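Side-chain contacts in peptide amidase (Stenotrophomonas maltophilia, PDB 1M22), which probably hydrolyses amide bonds as a peptide amidase of the amidase signature family: residues R393-A396 with G397-I401; L312-Q315 with G316-A319; S435-A438 with A439-G443. All coordinates share one frame; numbering follows the deposited sequence.

Interaction 1: R393-A396 with G397-I401; sequences RRLA and GPEGI
A396 O takes one hydrogen bond, from I401 N, and a CA-H...O contact from G400. The bond from I401 N to A396 O is nearly straight (2.9 Å, 175° at the hydrogen), although the donor stands above the carbonyl plane, and G400 CA approaches the same oxygen at 3.5 Å. I401 CG1 comes within 3.6 Å of A396 O. G400 has no side chain, and its bare backbone passes close to both L395 O and A396 O. The bond from I401 spans five residues, as does that from E399 N to R394 O (2.9 Å), which marks a wide pi-type turn and a kink where P398 has no N-H to offer and G400 N turns to G397 O instead of the turn before. Beside this wider turn runs a salt bridge. The R394 chain runs extended and then bends at chi3 (58°), bringing NH1 to E399 OE1 at 2.8 Å; the bond is weak because it is bent at the hydrogen (127°). The other carboxylate oxygen, E399 OE2, rests alongside the R394 aliphatic chain, 3.2 Å from CG. R394 NH2 has a second carboxylate partner in D391, which probably helps fix the guanidinium. All this belongs to helix 383-407, which packs A396 and I401 against helix 436-442, reaches V441 O and S220 O through R393, and receives N314 ND2 of the 312-319 loop on E399 O.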
# COMPACT_ATOMS: atom_id res chain seq x y z
N ARG A 393 -5.30 20.27 -0.26
CA ARG A 393 -6.48 19.54 0.20
C ARG A 393 -7.74 20.01 -0.53
O ARG A 393 -8.56 19.20 -0.97
CB ARG A 393 -6.61 19.73 1.71
CG ARG A 393 -7.71 18.93 2.40
CD ARG A 393 -7.80 17.52 1.86
NE ARG A 393 -6.59 16.71 1.99
CZ ARG A 393 -6.22 16.08 3.10
NH1 ARG A 393 -6.95 16.17 4.20
NH2 ARG A 393 -5.13 15.32 3.09
N ARG A 394 -7.89 21.32 -0.67
CA ARG A 394 -9.04 21.91 -1.34
C ARG A 394 -9.11 21.58 -2.83
O ARG A 394 -10.15 21.18 -3.34
CB ARG A 394 -9.02 23.43 -1.16
CG ARG A 394 -10.09 24.18 -1.94
CD ARG A 394 -10.07 25.67 -1.59
NE ARG A 394 -8.78 26.29 -1.86
CZ ARG A 394 -8.31 26.56 -3.07
NH1 ARG A 394 -9.03 26.27 -4.14
NH2 ARG A 394 -7.12 27.12 -3.21
N LEU A 395 -7.99 21.74 -3.52
CA LEU A 395 -7.93 21.48 -4.95
C LEU A 395 -8.17 20.02 -5.35
O LEU A 395 -8.82 19.75 -6.35
CB LEU A 395 -6.57 21.93 -5.51
CG LEU A 395 -6.29 23.43 -5.48
CD1 LEU A 395 -4.84 23.68 -5.85
CD2 LEU A 395 -7.22 24.16 -6.44
N ALA A 396 -7.64 19.09 -4.56
CA ALA A 396 -7.78 17.67 -4.85
C ALA A 396 -9.09 17.07 -4.37
O ALA A 396 -9.63 16.16 -5.00
CB ALA A 396 -6.61 16.91 -4.24
N GLY A 397 -9.61 17.57 -3.25
CA GLY A 397 -10.84 17.03 -2.70
C GLY A 397 -12.10 17.78 -3.09
O GLY A 397 -12.69 17.50 -4.14
N PRO A 398 -12.54 18.75 -2.27
CA PRO A 398 -13.75 19.53 -2.56
C PRO A 398 -13.87 20.06 -3.98
O PRO A 398 -14.93 19.95 -4.60
CB PRO A 398 -13.68 20.65 -1.53
CG PRO A 398 -13.07 19.96 -0.35
CD PRO A 398 -11.95 19.16 -0.99
N GLU A 399 -12.79 20.62 -4.51
CA GLU A 399 -12.81 21.19 -5.85
C GLU A 399 -12.19 20.27 -6.90
O GLU A 399 -12.01 20.67 -8.06
CB GLU A 399 -12.10 22.55 -5.83
CG GLU A 399 -12.90 23.62 -5.08
CD GLU A 399 -12.10 24.87 -4.78
OE1 GLU A 399 -11.20 25.21 -5.57
OE2 GLU A 399 -12.39 25.53 -3.76
N GLY A 400 -11.89 19.04 -6.50
CA GLY A 400 -11.31 18.07 -7.42
C GLY A 400 -12.20 16.85 -7.53
O GLY A 400 -13.16 16.84 -8.31
N ILE A 401 -11.89 15.82 -6.76
CA ILE A 401 -12.67 14.59 -6.78
C ILE A 401 -14.15 14.85 -6.49
O ILE A 401 -15.03 14.36 -7.20
CB ILE A 401 -12.13 13.57 -5.76
CG1 ILE A 401 -10.79 12.99 -6.26
CG2 ILE A 401 -13.15 12.46 -5.52
CD1 ILE A 401 -10.05 12.17 -5.22

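Interaction 2: L312-Q315 with G316-A319; sequences LPNQ and GAWA
W318 folds its six-membered ring back against the turn before it, where packing is close: CZ3 lies 3.2 Å from N314 O, and G316 N stands 3.5 Å above one ring face, displaced toward the rim. With CG set between the backbone N and the carbonyl carbon (chi1 57°), the indole is swung back over the backbone of N314-G316. L312 CD2 meets the ring at its edge, 4.1 Å from W318 CH2, the two side chains crossing at about a right angle. Q315 bends at chi2 so that its amide comes round to the same end of the indole, with OE1 3.7 Å from W318 CH2 and the amide plane turned 56° from the ring. Three beta turns follow one another here, type II at L312-Q315 and N314-A317 and type I at G316-A319, and lead from edge strand 306-310 of the central sheet into helix 319-340. The middle turn is closed by A317 N, which donates to N314 O (2.8 Å), and G316 supplies its positive-phi corner. The indole also packs on helix 436-442, with NE1 hydrogen-bonded to S437 OG and the ring touching A438 and V441. On the solvent side the side chains meet more loosely: A317 is exposed, and its CB stands 4.1 Å from N314 CB.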
# COMPACT_ATOMS: atom_id res chain seq x y z
N LEU A 312 -11.32 15.40 -14.47
CA LEU A 312 -11.14 15.77 -13.07
C LEU A 312 -10.77 17.24 -12.98
O LEU A 312 -9.73 17.66 -13.49
CB LEU A 312 -10.05 14.92 -12.43
CG LEU A 312 -9.79 15.15 -10.94
CD1 LEU A 312 -11.01 14.71 -10.14
CD2 LEU A 312 -8.57 14.35 -10.50
N PRO A 313 -11.61 18.06 -12.34
CA PRO A 313 -11.30 19.48 -12.21
C PRO A 313 -10.02 19.68 -11.40
O PRO A 313 -9.78 18.96 -10.43
CB PRO A 313 -12.53 20.04 -11.48
CG PRO A 313 -13.63 19.11 -11.90
CD PRO A 313 -12.96 17.77 -11.81
N ASN A 314 -9.20 20.63 -11.83
CA ASN A 314 -7.94 20.95 -11.15
C ASN A 314 -6.88 19.85 -11.20
O ASN A 314 -5.95 19.85 -10.39
CB ASN A 314 -8.21 21.32 -9.69
CG ASN A 314 -8.95 22.63 -9.55
OD1 ASN A 314 -8.53 23.66 -10.07
ND2 ASN A 314 -10.08 22.60 -8.84
N GLN A 315 -7.01 18.94 -12.15
CA GLN A 315 -6.04 17.85 -12.31
C GLN A 315 -4.59 18.34 -12.23
O GLN A 315 -4.13 19.09 -13.09
CB GLN A 315 -6.28 17.13 -13.64
CG GLN A 315 -5.15 16.22 -14.09
CD GLN A 315 -4.95 15.02 -13.18
OE1 GLN A 315 -4.70 15.18 -11.98
NE2 GLN A 315 -5.05 13.83 -13.74
N GLY A 316 -3.89 17.91 -11.19
CA GLY A 316 -2.49 18.28 -11.01
C GLY A 316 -2.19 19.69 -10.54
O GLY A 316 -1.03 20.04 -10.35
N ALA A 317 -3.23 20.50 -10.33
CA ALA A 317 -3.04 21.88 -9.90
C ALA A 317 -2.43 22.00 -8.51
O ALA A 317 -1.90 23.04 -8.13
CB ALA A 317 -4.37 22.62 -9.94
N TRP A 318 -2.49 20.91 -7.75
CA TRP A 318 -1.97 20.86 -6.39
C TRP A 318 -0.50 20.45 -6.28
O TRP A 318 0.04 20.39 -5.18
CB TRP A 318 -2.82 19.89 -5.57
CG TRP A 318 -2.85 18.52 -6.19
CD1 TRP A 318 -1.85 17.58 -6.17
CD2 TRP A 318 -3.90 17.96 -6.97
NE1 TRP A 318 -2.23 16.47 -6.89
CE2 TRP A 318 -3.48 16.68 -7.40
CE3 TRP A 318 -5.17 18.42 -7.36
CZ2 TRP A 318 -4.28 15.85 -8.19
CZ3 TRP A 318 -5.97 17.59 -8.15
CH2 TRP A 318 -5.52 16.32 -8.56
N ALA A 319 0.13 20.16 -7.41
CA ALA A 319 1.52 19.72 -7.42
C ALA A 319 2.49 20.53 -6.55
O ALA A 319 3.19 19.98 -5.70
CB ALA A 319 2.04 19.66 -8.85

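Interaction 3: S435-A438 with A439-G443; sequences SYSA and AAVAG
Y436 to A440, S437 to V441 and A438 to A442 are joined by successive alpha-helical hydrogen bonds in the short helix 436-442, which a Schellman motif brings to its end. A440 N reaches Y436 O at 3.2 Å, and V441 N reaches S437 O at 2.8 Å. At the C-terminal end G443 turns to positive phi as the C-prime residue: Y444 N comes back to A439 O, while the bond from G443 N to A440 O is weak. The chain then enters strand 446-454 of the central sheet. The side chains that meet within the helix are small. S437 OG points anti to its own nitrogen (chi1 179°), and V441 CG2, anti to its carbonyl carbon, comes up from the next turn to 3.7 Å from OG. The same methyl lies 3.2 Å from S437 O, so one methyl touches both oxygens of the serine. Beyond the two segments, OG is held by a hydrogen bond with D187 OD2. D187 also touches Y436, whose side chain is about 8 Å from that of the nucleophile S189, which places the start of the helix near the active site. A439 touches M464 of strand 457-464, while A438 packs on L312 and I401. One turn on, A442 CB sits 3.2 Å from A438 O.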
# COMPACT_ATOMS: atom_id res chain seq x y z
N SER A 435 -3.94 9.54 -12.27
CA SER A 435 -4.95 10.25 -11.49
C SER A 435 -4.96 9.94 -9.99
O SER A 435 -5.63 10.65 -9.23
CB SER A 435 -6.34 9.96 -12.05
OG SER A 435 -6.47 10.41 -13.39
N TYR A 436 -4.24 8.91 -9.56
CA TYR A 436 -4.23 8.53 -8.15
C TYR A 436 -3.74 9.60 -7.17
O TYR A 436 -4.04 9.54 -5.98
CB TYR A 436 -3.43 7.24 -7.94
CG TYR A 436 -1.98 7.31 -8.37
CD1 TYR A 436 -1.05 8.04 -7.62
CD2 TYR A 436 -1.55 6.67 -9.52
CE1 TYR A 436 0.28 8.12 -8.03
CE2 TYR A 436 -0.22 6.74 -9.93
CZ TYR A 436 0.69 7.47 -9.18
OH TYR A 436 2.00 7.56 -9.59
N SER A 437 -3.00 10.59 -7.67
CA SER A 437 -2.51 11.65 -6.81
C SER A 437 -3.66 12.43 -6.18
O SER A 437 -3.55 12.92 -5.06
CB SER A 437 -1.61 12.61 -7.59
OG SER A 437 -1.14 13.65 -6.76
N ALA A 438 -4.77 12.53 -6.90
CA ALA A 438 -5.93 13.26 -6.39
C ALA A 438 -6.41 12.66 -5.07
O ALA A 438 -6.65 13.37 -4.10
CB ALA A 438 -7.06 13.25 -7.42
N ALA A 439 -6.55 11.34 -5.03
CA ALA A 439 -7.01 10.68 -3.81
C ALA A 439 -5.98 10.83 -2.70
O ALA A 439 -6.32 11.07 -1.54
CB ALA A 439 -7.29 9.21 -4.08
N ALA A 440 -4.70 10.68 -3.04
CA ALA A 440 -3.65 10.80 -2.05
C ALA A 440 -3.62 12.19 -1.40
O ALA A 440 -3.55 12.32 -0.18
CB ALA A 440 -2.29 10.49 -2.68
N VAL A 441 -3.68 13.22 -2.23
CA VAL A 441 -3.64 14.59 -1.73
C VAL A 441 -4.92 14.99 -1.00
O VAL A 441 -4.87 15.74 -0.02
CB VAL A 441 -3.33 15.56 -2.89
CG1 VAL A 441 -3.36 17.01 -2.41
CG2 VAL A 441 -1.96 15.23 -3.48
N ALA A 442 -6.06 14.49 -1.45
CA ALA A 442 -7.33 14.79 -0.81
C ALA A 442 -7.50 14.00 0.48
O ALA A 442 -8.32 14.35 1.33
CB ALA A 442 -8.48 14.47 -1.75
N GLY A 443 -6.73 12.93 0.63
CA GLY A 443 -6.84 12.07 1.80
C GLY A 443 -8.06 11.17 1.64
O GLY A 443 -8.62 10.68 2.62

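How the interactions relate
From the N terminus the chain passes through interaction 2, then interaction 1, then interaction 3; each is local, closing only a turn or two, so none nests in or crosses another. They are tied in space, with centres 8 to 10 Å apart. The 312-319 loop, leaving edge strand 306-310, lies on both helices: L312 CD1 packs on G400 O of interaction 1, and W318 CD1 on V441 CG2 of interaction 3. Helices 383-407 and 436-442 also meet directly, with A396 CB on A438 O. The three contacts tie edge strand 306-310, helix 383-407 and helix 436-442 together, the last leading into strand 446-454.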